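Local coordinates for iron uptake protein A2 (Synechocystis sp., PDB 2VOZ) that binds ferric iron in the periplasm and probably delivers it to an ABC transporter for uptake into the cell, at residues T85-M90 and S166-L171. Sequence-based numbering, arbitrary orientation.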
ATOM      1  N   THR B  85     -19.466   9.610  -5.617  1.00  9.30           N
ATOM      2  CA  THR B  85     -19.795   8.723  -4.525  1.00  9.89           C
ATOM      3  C   THR B  85     -20.566   7.489  -5.008  1.00  9.59           C
ATOM      4  O   THR B  85     -20.794   7.313  -6.220  1.00  8.93           O
ATOM      5  CB  THR B  85     -20.514   9.497  -3.376  1.00 10.22           C
ATOM      6  OG1 THR B  85     -20.493   8.719  -2.177  1.00 14.06           O
ATOM      7  CG2 THR B  85     -21.910   9.850  -3.735  1.00 11.72           C
ATOM      8  N   VAL B  86     -20.882   6.613  -4.071  1.00  8.50           N
ATOM      9  CA  VAL B  86     -21.356   5.288  -4.418  1.00  8.69           C
ATOM     10  C   VAL B  86     -22.765   5.215  -3.856  1.00  8.62           C
ATOM     11  O   VAL B  86     -22.994   5.508  -2.662  1.00  9.82           O
ATOM     12  CB  VAL B  86     -20.430   4.208  -3.835  1.00  8.98           C
ATOM     13  CG1 VAL B  86     -21.009   2.816  -4.050  1.00 10.93           C
ATOM     14  CG2 VAL B  86     -19.027   4.356  -4.437  1.00  8.82           C
ATOM     15  N   ASP B  87     -23.681   4.850  -4.754  1.00  8.80           N
ATOM     16  CA  ASP B  87     -25.089   4.575  -4.512  1.00  9.62           C
ATOM     17  C   ASP B  87     -25.867   5.829  -4.793  1.00  9.95           C
ATOM     18  O   ASP B  87     -25.512   6.918  -4.290  1.00  9.27           O
ATOM     19  CB  ASP B  87     -25.368   4.050  -3.076  1.00 10.17           C
ATOM     20  CG  ASP B  87     -26.698   3.310  -2.965  1.00 11.47           C
ATOM     21  OD1 ASP B  87     -26.669   2.075  -2.719  1.00 11.95           O
ATOM     22  OD2 ASP B  87     -27.779   3.950  -3.168  1.00 13.69           O
ATOM     23  N   ALA B  88     -26.940   5.683  -5.580  1.00  8.63           N
ATOM     24  CA  ALA B  88     -27.836   6.818  -5.901  1.00  9.74           C
ATOM     25  C   ALA B  88     -28.387   7.432  -4.615  1.00  9.10           C
ATOM     26  O   ALA B  88     -28.784   8.610  -4.596  1.00  8.69           O
ATOM     27  CB  ALA B  88     -28.994   6.399  -6.825  1.00 10.60           C
ATOM     28  N   GLY B  89     -28.448   6.637  -3.554  1.00  8.00           N
ATOM     29  CA  GLY B  89     -28.960   7.148  -2.243  1.00  8.96           C
ATOM     30  C   GLY B  89     -27.970   8.156  -1.625  1.00 10.76           C
ATOM     31  O   GLY B  89     -28.365   9.070  -0.872  1.00 11.55           O
ATOM     32  N   MET B  90     -26.682   7.970  -1.890  1.00  9.71           N
ATOM     33  CA  MET B  90     -25.665   8.921  -1.423  1.00  9.59           C
ATOM     34  C   MET B  90     -25.601  10.160  -2.282  1.00  9.01           C
ATOM     35  O   MET B  90     -25.448  11.258  -1.763  1.00  9.88           O
ATOM     36  CB  MET B  90     -24.262   8.293  -1.251  1.00 10.06           C
ATOM     37  CG  MET B  90     -24.198   7.171  -0.190  1.00 12.62           C
ATOM     38  SD  MET B  90     -24.902   7.665   1.463  1.00 17.55           S
ATOM     39  CE  MET B  90     -23.928   9.080   1.873  1.00 18.17           C
ATOM     40  N   SER B 166     -29.889   0.164   8.066  1.00  9.89           N
ATOM     41  CA  SER B 166     -29.122   1.427   7.956  1.00 10.96           C
ATOM     42  C   SER B 166     -28.317   1.519   6.670  1.00 10.12           C
ATOM     43  O   SER B 166     -27.879   2.610   6.264  1.00 10.75           O
ATOM     44  CB  SER B 166     -28.139   1.545   9.140  1.00 10.81           C
ATOM     45  OG  SER B 166     -27.451   0.313   9.382  1.00 15.02           O
ATOM     46  N   ASN B 167     -28.067   0.390   6.030  1.00  8.84           N
ATOM     47  CA  ASN B 167     -27.151   0.377   4.902  1.00  8.09           C
ATOM     48  C   ASN B 167     -27.837   0.911   3.649  1.00  7.10           C
ATOM     49  O   ASN B 167     -28.974   0.562   3.364  1.00  6.78           O
ATOM     50  CB  ASN B 167     -26.673  -1.030   4.624  1.00  9.66           C
ATOM     51  CG  ASN B 167     -25.858  -1.098   3.356  1.00  9.04           C
ATOM     52  OD1 ASN B 167     -26.378  -1.474   2.325  1.00 13.58           O
ATOM     53  ND2 ASN B 167     -24.587  -0.728   3.435  1.00 13.79           N
ATOM     54  N   VAL B 168     -27.126   1.785   2.958  1.00  7.83           N
ATOM     55  CA  VAL B 168     -27.729   2.478   1.808  1.00  8.22           C
ATOM     56  C   VAL B 168     -28.129   1.555   0.681  1.00  8.72           C
ATOM     57  O   VAL B 168     -29.104   1.853  -0.053  1.00  7.20           O
ATOM     58  CB  VAL B 168     -26.843   3.609   1.314  1.00  9.59           C
ATOM     59  CG1 VAL B 168     -25.615   3.028   0.556  1.00 10.75           C
ATOM     60  CG2 VAL B 168     -27.675   4.626   0.461  1.00  8.99           C
ATOM     61  N   TYR B 169     -27.410   0.442   0.485  1.00  8.73           N
ATOM     62  CA  TYR B 169     -27.847  -0.492  -0.563  1.00  8.26           C
ATOM     63  C   TYR B 169     -29.261  -1.037  -0.303  1.00  7.66           C
ATOM     64  O   TYR B 169     -30.051  -1.212  -1.236  1.00  7.05           O
ATOM     65  CB  TYR B 169     -26.923  -1.712  -0.689  1.00  9.21           C
ATOM     66  CG  TYR B 169     -25.444  -1.396  -0.695  1.00 10.67           C
ATOM     67  CD1 TYR B 169     -24.955  -0.218  -1.233  1.00 10.64           C
ATOM     68  CD2 TYR B 169     -24.543  -2.325  -0.158  1.00 11.33           C
ATOM     69  CE1 TYR B 169     -23.571   0.035  -1.224  1.00 13.88           C
ATOM     70  CE2 TYR B 169     -23.187  -2.081  -0.163  1.00 14.06           C
ATOM     71  CZ  TYR B 169     -22.726  -0.916  -0.675  1.00 14.36           C
ATOM     72  OH  TYR B 169     -21.359  -0.701  -0.646  1.00 17.80           O
ATOM     73  N   ASN B 170     -29.555  -1.335   0.950  1.00  7.68           N
ATOM     74  CA  ASN B 170     -30.898  -1.783   1.348  1.00  8.21           C
ATOM     75  C   ASN B 170     -31.904  -0.668   1.222  1.00  8.48           C
ATOM     76  O   ASN B 170     -32.999  -0.883   0.700  1.00  9.42           O
ATOM     77  CB  ASN B 170     -30.884  -2.286   2.788  1.00  8.12           C
ATOM     78  CG  ASN B 170     -30.245  -3.636   2.932  1.00 10.52           C
ATOM     79  OD1 ASN B 170     -30.144  -4.428   1.968  1.00  8.91           O
ATOM     80  ND2 ASN B 170     -29.775  -3.908   4.148  1.00 10.30           N
ATOM     81  N   LEU B 171     -31.550   0.521   1.721  1.00  8.28           N
ATOM     82  CA  LEU B 171     -32.426   1.686   1.590  1.00  8.90           C
ATOM     83  C   LEU B 171     -32.819   1.863   0.118  1.00  8.72           C
ATOM     84  O   LEU B 171     -33.984   2.069  -0.201  1.00  8.36           O
ATOM     85  CB  LEU B 171     -31.712   2.954   2.079  1.00  9.34           C
ATOM     86  CG  LEU B 171     -31.672   3.129   3.613  1.00 10.58           C
ATOM     87  CD1 LEU B 171     -30.708   4.239   4.040  1.00 14.37           C
ATOM     88  CD2 LEU B 171     -33.058   3.381   4.164  1.00 14.82           C
TER
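Val168 sets its two methyl groups against the carboxylate of Asp87, the two side chains meeting tip to tip. Val168 CG1 lies 3.6 Å from Asp87 OD1, and Val168 CG2 lies 3.7 Å from Asp87 OD2. Val168 CG2 also rests 3.9 Å from Gly89 CA and 4.2 Å from Met90 SD. A CB on Gly89 would clash with Val168 CG2. Asp87 CG is anti to the backbone N (chi1 -160°), which carries the acid across to helix 168-181. There Asp87 OD1 meets the ring edge, 3.2 Å from Tyr169 CD1, with carboxylate and ring only 14° from coplanar. Asp87 OD2 caps helix 88-96, accepting from Gly89 N at 2.8 Å on its anti lone pair. It also bonds to Ser172 OG, one turn along the facing helix. An alanine at Asp87 would probably leave Gly89 N without its cap and Ser172 OG without its carboxylate partner, and open a gap beside the Tyr169 ring edge. Tyr169 is one of the iron-binding tyrosines, and in this apo form its OH bonds to that of Tyr226, another of them. The contact thus joins two helix starts at the iron site. The carboxylate's negative charge is probably eased by the cap and Ser172.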